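Local atomic coordinates of probable M18 family aminopeptidase 1 (Thermotoga maritima, PDB entry 2GLF), a protein that probably acts as a zinc-dependent aminopeptidase of the M18 family, removing residues from the N-terminus of peptides. Residues A[71-82]-A[264-275]; A[334-342]-A[390-398]. One frame throughout, in Å; residues are numbered along the deposited sequence.

Interaction 1. Residues A[71-82]-A[264-275]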
# COMPACT_ATOMS: atom_id res chain seq x y z
N LYS A 71 48.04 -5.73 -19.78
CA LYS A 71 46.96 -5.92 -18.82
C LYS A 71 46.82 -7.37 -18.40
O LYS A 71 46.08 -7.69 -17.48
CB LYS A 71 45.64 -5.42 -19.41
CG LYS A 71 45.63 -3.95 -19.75
CD LYS A 71 44.31 -3.55 -20.38
CE LYS A 71 44.28 -2.08 -20.70
NZ LYS A 71 42.99 -1.65 -21.30
N ALA A 72 47.52 -8.26 -19.09
CA ALA A 72 47.47 -9.68 -18.76
C ALA A 72 48.85 -10.26 -18.95
O ALA A 72 49.64 -9.75 -19.75
CB ALA A 72 46.47 -10.38 -19.66
N ILE A 73 49.17 -11.31 -18.21
CA ILE A 73 50.49 -11.89 -18.35
C ILE A 73 50.53 -13.33 -17.83
O ILE A 73 50.14 -13.61 -16.70
CB ILE A 73 51.54 -11.02 -17.62
CG1 ILE A 73 52.94 -11.56 -17.87
CG2 ILE A 73 51.22 -10.97 -16.13
CD1 ILE A 73 54.03 -10.72 -17.23
N ALA A 74 51.00 -14.23 -18.69
CA ALA A 74 51.11 -15.63 -18.33
C ALA A 74 52.59 -15.98 -18.18
O ALA A 74 53.42 -15.61 -19.00
CB ALA A 74 50.47 -16.49 -19.42
N ALA A 75 52.91 -16.68 -17.10
CA ALA A 75 54.29 -17.07 -16.85
C ALA A 75 54.39 -18.58 -16.70
O ALA A 75 53.67 -19.17 -15.90
CB ALA A 75 54.81 -16.39 -15.59
N PHE A 76 55.28 -19.20 -17.46
CA PHE A 76 55.45 -20.64 -17.37
C PHE A 76 56.86 -21.02 -16.97
O PHE A 76 57.79 -20.21 -16.98
CB PHE A 76 55.14 -21.32 -18.70
CG PHE A 76 53.80 -20.96 -19.28
CD1 PHE A 76 53.70 -19.98 -20.26
CD2 PHE A 76 52.64 -21.59 -18.83
CE1 PHE A 76 52.46 -19.63 -20.79
CE2 PHE A 76 51.40 -21.24 -19.35
CZ PHE A 76 51.30 -20.27 -20.33
N ARG A 77 56.99 -22.28 -16.60
CA ARG A 77 58.26 -22.89 -16.24
C ARG A 77 58.13 -24.28 -16.86
O ARG A 77 57.89 -25.26 -16.17
CB ARG A 77 58.44 -22.98 -14.72
CG ARG A 77 58.90 -21.68 -14.09
CD ARG A 77 59.21 -21.84 -12.62
NE ARG A 77 60.28 -22.81 -12.39
CZ ARG A 77 60.67 -23.22 -11.18
NH1 ARG A 77 60.09 -22.74 -10.09
NH2 ARG A 77 61.64 -24.11 -11.07
N VAL A 78 58.25 -24.31 -18.18
CA VAL A 78 58.16 -25.56 -18.93
C VAL A 78 59.35 -26.38 -18.48
O VAL A 78 60.49 -25.90 -18.50
CB VAL A 78 58.24 -25.31 -20.44
CG1 VAL A 78 58.21 -26.62 -21.18
CG2 VAL A 78 57.07 -24.44 -20.88
N VAL A 79 59.08 -27.61 -18.06
CA VAL A 79 60.13 -28.48 -17.55
C VAL A 79 60.07 -29.87 -18.17
O VAL A 79 60.92 -30.72 -17.89
CB VAL A 79 60.01 -28.55 -16.01
CG1 VAL A 79 60.94 -29.59 -15.44
CG2 VAL A 79 60.34 -27.19 -15.42
N ASP A 80 59.08 -30.10 -19.02
CA ASP A 80 58.94 -31.39 -19.68
C ASP A 80 58.10 -31.21 -20.94
O ASP A 80 57.88 -30.08 -21.38
CB ASP A 80 58.25 -32.39 -18.75
CG ASP A 80 58.55 -33.84 -19.13
OD1 ASP A 80 58.57 -34.14 -20.34
OD2 ASP A 80 58.75 -34.67 -18.22
N ASP A 81 57.65 -32.31 -21.52
CA ASP A 81 56.82 -32.25 -22.71
C ASP A 81 55.44 -31.74 -22.27
O ASP A 81 54.83 -32.31 -21.37
CB ASP A 81 56.73 -33.66 -23.30
CG ASP A 81 55.85 -33.73 -24.53
OD1 ASP A 81 55.64 -34.85 -25.03
OD2 ASP A 81 55.36 -32.67 -24.99
N LEU A 82 54.95 -30.66 -22.88
CA LEU A 82 53.65 -30.13 -22.49
C LEU A 82 52.54 -31.16 -22.58
O LEU A 82 51.50 -31.00 -21.95
CB LEU A 82 53.24 -28.94 -23.35
CG LEU A 82 53.78 -27.55 -23.00
CD1 LEU A 82 52.80 -26.51 -23.56
CD2 LEU A 82 53.93 -27.39 -21.49
N ALA A 264 58.95 -22.90 -6.44
CA ALA A 264 58.57 -24.30 -6.50
C ALA A 264 59.66 -25.16 -7.15
O ALA A 264 60.50 -24.67 -7.92
CB ALA A 264 57.26 -24.44 -7.28
N ASN A 265 59.66 -26.45 -6.80
CA ASN A 265 60.58 -27.42 -7.36
C ASN A 265 59.63 -28.31 -8.15
O ASN A 265 59.14 -29.33 -7.66
CB ASN A 265 61.27 -28.20 -6.25
CG ASN A 265 62.09 -27.31 -5.35
OD1 ASN A 265 63.00 -26.62 -5.80
ND2 ASN A 265 61.76 -27.31 -4.06
N PRO A 266 59.33 -27.92 -9.40
CA PRO A 266 58.43 -28.64 -10.30
C PRO A 266 58.89 -30.04 -10.66
O PRO A 266 60.08 -30.34 -10.68
CB PRO A 266 58.38 -27.74 -11.54
CG PRO A 266 58.76 -26.39 -11.01
CD PRO A 266 59.86 -26.72 -10.06
N GLU A 267 57.91 -30.90 -10.94
CA GLU A 267 58.19 -32.28 -11.32
C GLU A 267 57.49 -32.42 -12.66
O GLU A 267 57.74 -33.35 -13.42
CB GLU A 267 57.59 -33.24 -10.30
CG GLU A 267 58.23 -34.60 -10.27
CD GLU A 267 57.76 -35.44 -9.10
OE1 GLU A 267 57.80 -34.93 -7.95
OE2 GLU A 267 57.36 -36.60 -9.31
N LYS A 268 56.64 -31.44 -12.93
CA LYS A 268 55.83 -31.36 -14.14
C LYS A 268 55.78 -29.87 -14.48
O LYS A 268 55.83 -29.03 -13.58
CB LYS A 268 54.44 -31.90 -13.81
CG LYS A 268 53.37 -31.75 -14.86
CD LYS A 268 52.03 -32.24 -14.28
CE LYS A 268 50.93 -32.21 -15.32
NZ LYS A 268 49.62 -32.67 -14.77
N SER A 269 55.71 -29.51 -15.75
CA SER A 269 55.66 -28.10 -16.11
C SER A 269 54.62 -27.39 -15.25
O SER A 269 53.56 -27.95 -14.95
CB SER A 269 55.28 -27.91 -17.58
OG SER A 269 56.33 -28.27 -18.46
N ILE A 270 54.91 -26.15 -14.85
CA ILE A 270 53.97 -25.38 -14.05
C ILE A 270 53.85 -23.97 -14.62
O ILE A 270 54.60 -23.59 -15.51
CB ILE A 270 54.42 -25.27 -12.58
CG1 ILE A 270 55.73 -24.48 -12.50
CG2 ILE A 270 54.55 -26.65 -11.98
CD1 ILE A 270 56.14 -24.08 -11.10
N GLY A 271 52.91 -23.20 -14.10
CA GLY A 271 52.74 -21.85 -14.59
C GLY A 271 51.61 -21.09 -13.92
O GLY A 271 50.78 -21.68 -13.23
N VAL A 272 51.60 -19.78 -14.13
CA VAL A 272 50.57 -18.91 -13.56
C VAL A 272 50.10 -17.90 -14.61
O VAL A 272 50.91 -17.28 -15.29
CB VAL A 272 51.10 -18.11 -12.35
CG1 VAL A 272 49.98 -17.29 -11.77
CG2 VAL A 272 51.65 -19.05 -11.29
N ILE A 273 48.79 -17.74 -14.74
CA ILE A 273 48.25 -16.79 -15.70
C ILE A 273 47.44 -15.72 -14.96
O ILE A 273 46.66 -16.02 -14.06
CB ILE A 273 47.36 -17.49 -16.72
CG1 ILE A 273 48.15 -18.62 -17.36
CG2 ILE A 273 46.92 -16.52 -17.80
CD1 ILE A 273 47.29 -19.57 -18.15
N PHE A 274 47.66 -14.47 -15.35
CA PHE A 274 46.99 -13.34 -14.71
C PHE A 274 46.07 -12.63 -15.69
O PHE A 274 46.54 -12.03 -16.66
CB PHE A 274 48.05 -12.38 -14.20
CG PHE A 274 48.96 -12.97 -13.16
CD1 PHE A 274 50.32 -12.77 -13.22
CD2 PHE A 274 48.44 -13.69 -12.09
CE1 PHE A 274 51.16 -13.28 -12.23
CE2 PHE A 274 49.27 -14.20 -11.10
CZ PHE A 274 50.63 -13.99 -11.17
N PHE A 275 44.77 -12.68 -15.43
CA PHE A 275 43.81 -12.04 -16.33
C PHE A 275 43.26 -10.71 -15.85
O PHE A 275 43.36 -10.35 -14.68
CB PHE A 275 42.64 -12.97 -16.62
CG PHE A 275 43.04 -14.25 -17.29
CD1 PHE A 275 43.33 -15.39 -16.54
CD2 PHE A 275 43.13 -14.32 -18.68
CE1 PHE A 275 43.70 -16.58 -17.16
CE2 PHE A 275 43.49 -15.51 -19.32
CZ PHE A 275 43.78 -16.64 -18.56
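Backbone hydrogen bonds join A75 to V272 in both directions, A75 N to V272 O at 2.8 Å, and they continue through I73 with F274 and R77 with I270, where the bond from I270 N is weak. Strands 73-77 and 270-275 are thus antiparallel neighbours. Each non-hydrogen-bonded pair has one small member, A74 opposite I273 and G271 opposite F76: A74 CB rests 3.8 Å from I273 CG1, and a side chain at G271 would probably crowd the F76 ring. Among apolar contacts, I73 CG2 reaches the edge of the F274 ring, 3.5 Å from CD1. Polar side chains hold the connecting loops. R77, bent at chi3 (61°), brings NH1 within 2.9 Å of A264 O, and NH1 also bonds L261 O at the end of helix 248-263. P266 CG lies over one guanidinium face, 3.6 Å above its plane. S269, small enough to sit against the backbone, takes a nearly straight bond (167°) from V79 N to its OG. Strand 270-275 lies between strand 73-77 and strand 87-92 in the mixed sheet; helix 33-45 packs against I73, A75 and F274, and helix 292-303 against F76 and I273.

Interaction 2. Residues A[334-342]-A[390-398]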
# COMPACT_ATOMS: atom_id res chain seq x y z
N PRO A 334 28.97 -9.57 12.87
CA PRO A 334 27.66 -8.89 12.86
C PRO A 334 26.70 -9.36 11.77
O PRO A 334 25.48 -9.22 11.91
CB PRO A 334 28.04 -7.42 12.69
CG PRO A 334 29.33 -7.49 11.91
CD PRO A 334 30.05 -8.61 12.62
N TYR A 335 27.25 -9.92 10.69
CA TYR A 335 26.45 -10.40 9.58
C TYR A 335 26.62 -11.90 9.36
O TYR A 335 26.50 -12.39 8.23
CB TYR A 335 26.82 -9.65 8.30
CG TYR A 335 26.99 -8.17 8.52
CD1 TYR A 335 28.26 -7.60 8.52
CD2 TYR A 335 25.89 -7.33 8.73
CE1 TYR A 335 28.44 -6.23 8.73
CE2 TYR A 335 26.06 -5.97 8.94
CZ TYR A 335 27.33 -5.42 8.93
OH TYR A 335 27.51 -4.07 9.14
N LYS A 336 26.89 -12.62 10.44
CA LYS A 336 27.09 -14.07 10.37
C LYS A 336 25.87 -14.81 9.81
O LYS A 336 26.01 -15.92 9.29
CB LYS A 336 27.43 -14.62 11.76
CG LYS A 336 26.21 -14.87 12.64
CD LYS A 336 26.56 -15.58 13.94
CE LYS A 336 27.24 -14.66 14.93
NZ LYS A 336 27.36 -15.27 16.29
N ASP A 337 24.67 -14.23 9.90
CA ASP A 337 23.48 -14.90 9.38
C ASP A 337 23.43 -15.01 7.86
O ASP A 337 22.48 -15.56 7.29
CB ASP A 337 22.21 -14.20 9.87
CG ASP A 337 21.69 -14.79 11.16
OD1 ASP A 337 20.55 -14.44 11.55
OD2 ASP A 337 22.42 -15.58 11.80
N VAL A 338 24.45 -14.48 7.20
CA VAL A 338 24.50 -14.51 5.75
C VAL A 338 25.18 -15.79 5.24
O VAL A 338 25.19 -16.09 4.04
CB VAL A 338 25.25 -13.24 5.27
CG1 VAL A 338 26.70 -13.58 4.92
CG2 VAL A 338 24.52 -12.62 4.11
N HIS A 339 25.74 -16.55 6.18
CA HIS A 339 26.47 -17.79 5.90
C HIS A 339 25.89 -19.01 6.57
O HIS A 339 25.04 -18.92 7.46
CB HIS A 339 27.91 -17.68 6.43
CG HIS A 339 28.86 -16.98 5.51
ND1 HIS A 339 29.17 -17.46 4.25
CD2 HIS A 339 29.59 -15.86 5.68
CE1 HIS A 339 30.05 -16.66 3.69
NE2 HIS A 339 30.33 -15.68 4.53
N ASP A 340 26.40 -20.16 6.14
CA ASP A 340 26.07 -21.46 6.70
C ASP A 340 27.37 -21.73 7.46
O ASP A 340 28.35 -22.20 6.88
CB ASP A 340 25.87 -22.51 5.61
CG ASP A 340 25.99 -23.94 6.13
OD1 ASP A 340 26.02 -24.13 7.36
OD2 ASP A 340 26.05 -24.88 5.30
N LEU A 341 27.38 -21.39 8.75
CA LEU A 341 28.56 -21.55 9.58
C LEU A 341 29.30 -22.88 9.43
O LEU A 341 30.53 -22.91 9.52
CB LEU A 341 28.22 -21.33 11.06
CG LEU A 341 27.96 -19.90 11.58
CD1 LEU A 341 28.83 -18.90 10.83
CD2 LEU A 341 26.51 -19.55 11.39
N HIS A 342 28.58 -23.96 9.17
CA HIS A 342 29.23 -25.26 9.03
C HIS A 342 29.96 -25.44 7.69
O HIS A 342 30.64 -26.45 7.49
CB HIS A 342 28.21 -26.39 9.23
CG HIS A 342 28.83 -27.73 9.51
ND1 HIS A 342 29.71 -27.93 10.55
CD2 HIS A 342 28.71 -28.92 8.89
CE1 HIS A 342 30.11 -29.19 10.56
NE2 HIS A 342 29.51 -29.82 9.56
N ALA A 390 34.93 -23.89 2.11
CA ALA A 390 34.23 -22.61 2.08
C ALA A 390 33.11 -22.58 1.06
O ALA A 390 33.22 -23.13 -0.03
CB ALA A 390 35.22 -21.48 1.80
N THR A 391 32.02 -21.93 1.44
CA THR A 391 30.85 -21.79 0.59
C THR A 391 30.49 -20.31 0.57
O THR A 391 30.61 -19.62 1.58
CB THR A 391 29.67 -22.58 1.15
OG1 THR A 391 30.01 -23.97 1.18
CG2 THR A 391 28.46 -22.39 0.27
N LEU A 392 30.05 -19.83 -0.59
CA LEU A 392 29.68 -18.42 -0.73
C LEU A 392 28.30 -18.12 -0.15
O LEU A 392 27.36 -17.78 -0.87
CB LEU A 392 29.72 -18.04 -2.21
CG LEU A 392 29.53 -16.55 -2.52
CD1 LEU A 392 30.70 -15.75 -1.94
CD2 LEU A 392 29.44 -16.37 -4.03
N GLY A 393 28.18 -18.26 1.17
CA GLY A 393 26.92 -17.99 1.85
C GLY A 393 25.87 -19.09 1.76
O GLY A 393 26.03 -20.05 1.01
N LYS A 394 24.80 -18.92 2.54
CA LYS A 394 23.68 -19.86 2.57
C LYS A 394 23.22 -20.09 1.14
O LYS A 394 23.55 -19.30 0.25
CB LYS A 394 22.51 -19.29 3.37
CG LYS A 394 22.72 -19.23 4.87
CD LYS A 394 21.46 -18.71 5.55
CE LYS A 394 21.52 -18.89 7.06
NZ LYS A 394 22.67 -18.18 7.66
N VAL A 395 22.43 -21.13 0.93
CA VAL A 395 21.96 -21.50 -0.40
C VAL A 395 21.49 -20.41 -1.37
O VAL A 395 22.08 -20.27 -2.45
CB VAL A 395 20.91 -22.61 -0.29
CG1 VAL A 395 20.30 -22.92 -1.66
CG2 VAL A 395 21.57 -23.86 0.27
N ASP A 396 20.46 -19.64 -1.05
CA ASP A 396 20.06 -18.62 -2.03
C ASP A 396 20.43 -17.18 -1.69
O ASP A 396 19.83 -16.23 -2.20
CB ASP A 396 18.56 -18.73 -2.32
CG ASP A 396 18.24 -19.89 -3.24
OD1 ASP A 396 18.95 -20.04 -4.26
OD2 ASP A 396 17.29 -20.65 -2.95
N GLN A 397 21.45 -17.02 -0.84
CA GLN A 397 21.92 -15.70 -0.41
C GLN A 397 22.43 -14.79 -1.53
O GLN A 397 22.05 -13.62 -1.60
CB GLN A 397 23.02 -15.87 0.63
CG GLN A 397 22.50 -15.80 2.04
CD GLN A 397 22.05 -14.41 2.40
OE1 GLN A 397 21.47 -14.19 3.46
NE2 GLN A 397 22.34 -13.45 1.53
N GLY A 398 23.29 -15.33 -2.39
CA GLY A 398 23.82 -14.52 -3.46
C GLY A 398 24.61 -15.29 -4.49
O GLY A 398 24.71 -16.51 -4.41
O HOH W 1 28.49 -20.13 3.77
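Two backbone carbonyls converge on one lysine: K394 NZ is hydrogen-bonded to D337 O at 2.7 Å and also lies close to H339 O, at a separation too short to be taken literally. An ammonium group suits this place because it has several N-H groups to offer. The side chain runs out extended and then bends at its last torsion (chi4 59°), which turns NZ in towards the two carbonyls; on the way K394 CG passes 3.5 Å from H339 O. NZ meets D337 O from above the carbonyl plane, 65° out of it, rather than on a lone pair. The K394 backbone adds a further link, its N donating to V338 O at 3.2 Å. Replacing this lysine by a methionine would probably leave the D337 carbonyl without this donor and let the 337-339 backbone shift against the 390-398 loop.

Beside this grip, V338 and Q397 cross at about a right angle, V338 CG2 lying 3.5 Å from Q397 NE2 while Q397 CG comes near V338 O. Glycine suits G393, where phi is positive and a side chain would probably crowd V338 O. H339 ND1 is 3.3 Å from G393 CA and bonds a water at 2.8 Å; that water accepts from D340 N and donates to T391 O, so it bridges the two loops. Other subunits close over the site: L168 of the third subunit packs on V338 and H339, and D340 forms a salt bridge with K101 of the fourth. The lysine's partners are main-chain oxygens, so its grip probably reads the path of the 337-339 backbone. Its charge is probably eased by the carbonyl dipoles, and D337 OD2, 4.9 Å from K394 NZ, probably adds a modest electrostatic pull.

Overall arrangement
Interaction 1 closes before interaction 2 opens along the chain; their centres lie 35 Å apart, and the nearest atoms are about 19 Å apart. Both belong to the part of the fold built on the mixed sheet. Interaction 1 pairs two of its strands, 73-77 and 270-275, whereas interaction 2 joins loops that follow strands 321-329 and 387-389, the latter at the far end of the sheet. F275 and L392 each have a side chain about 10 Å from a bound manganese ion, too far to bind it. One contact is largely buried within the subunit, with K71 reaching H369 of the second subunit, while the other lies among neighbouring copies in the twelve-chain assembly.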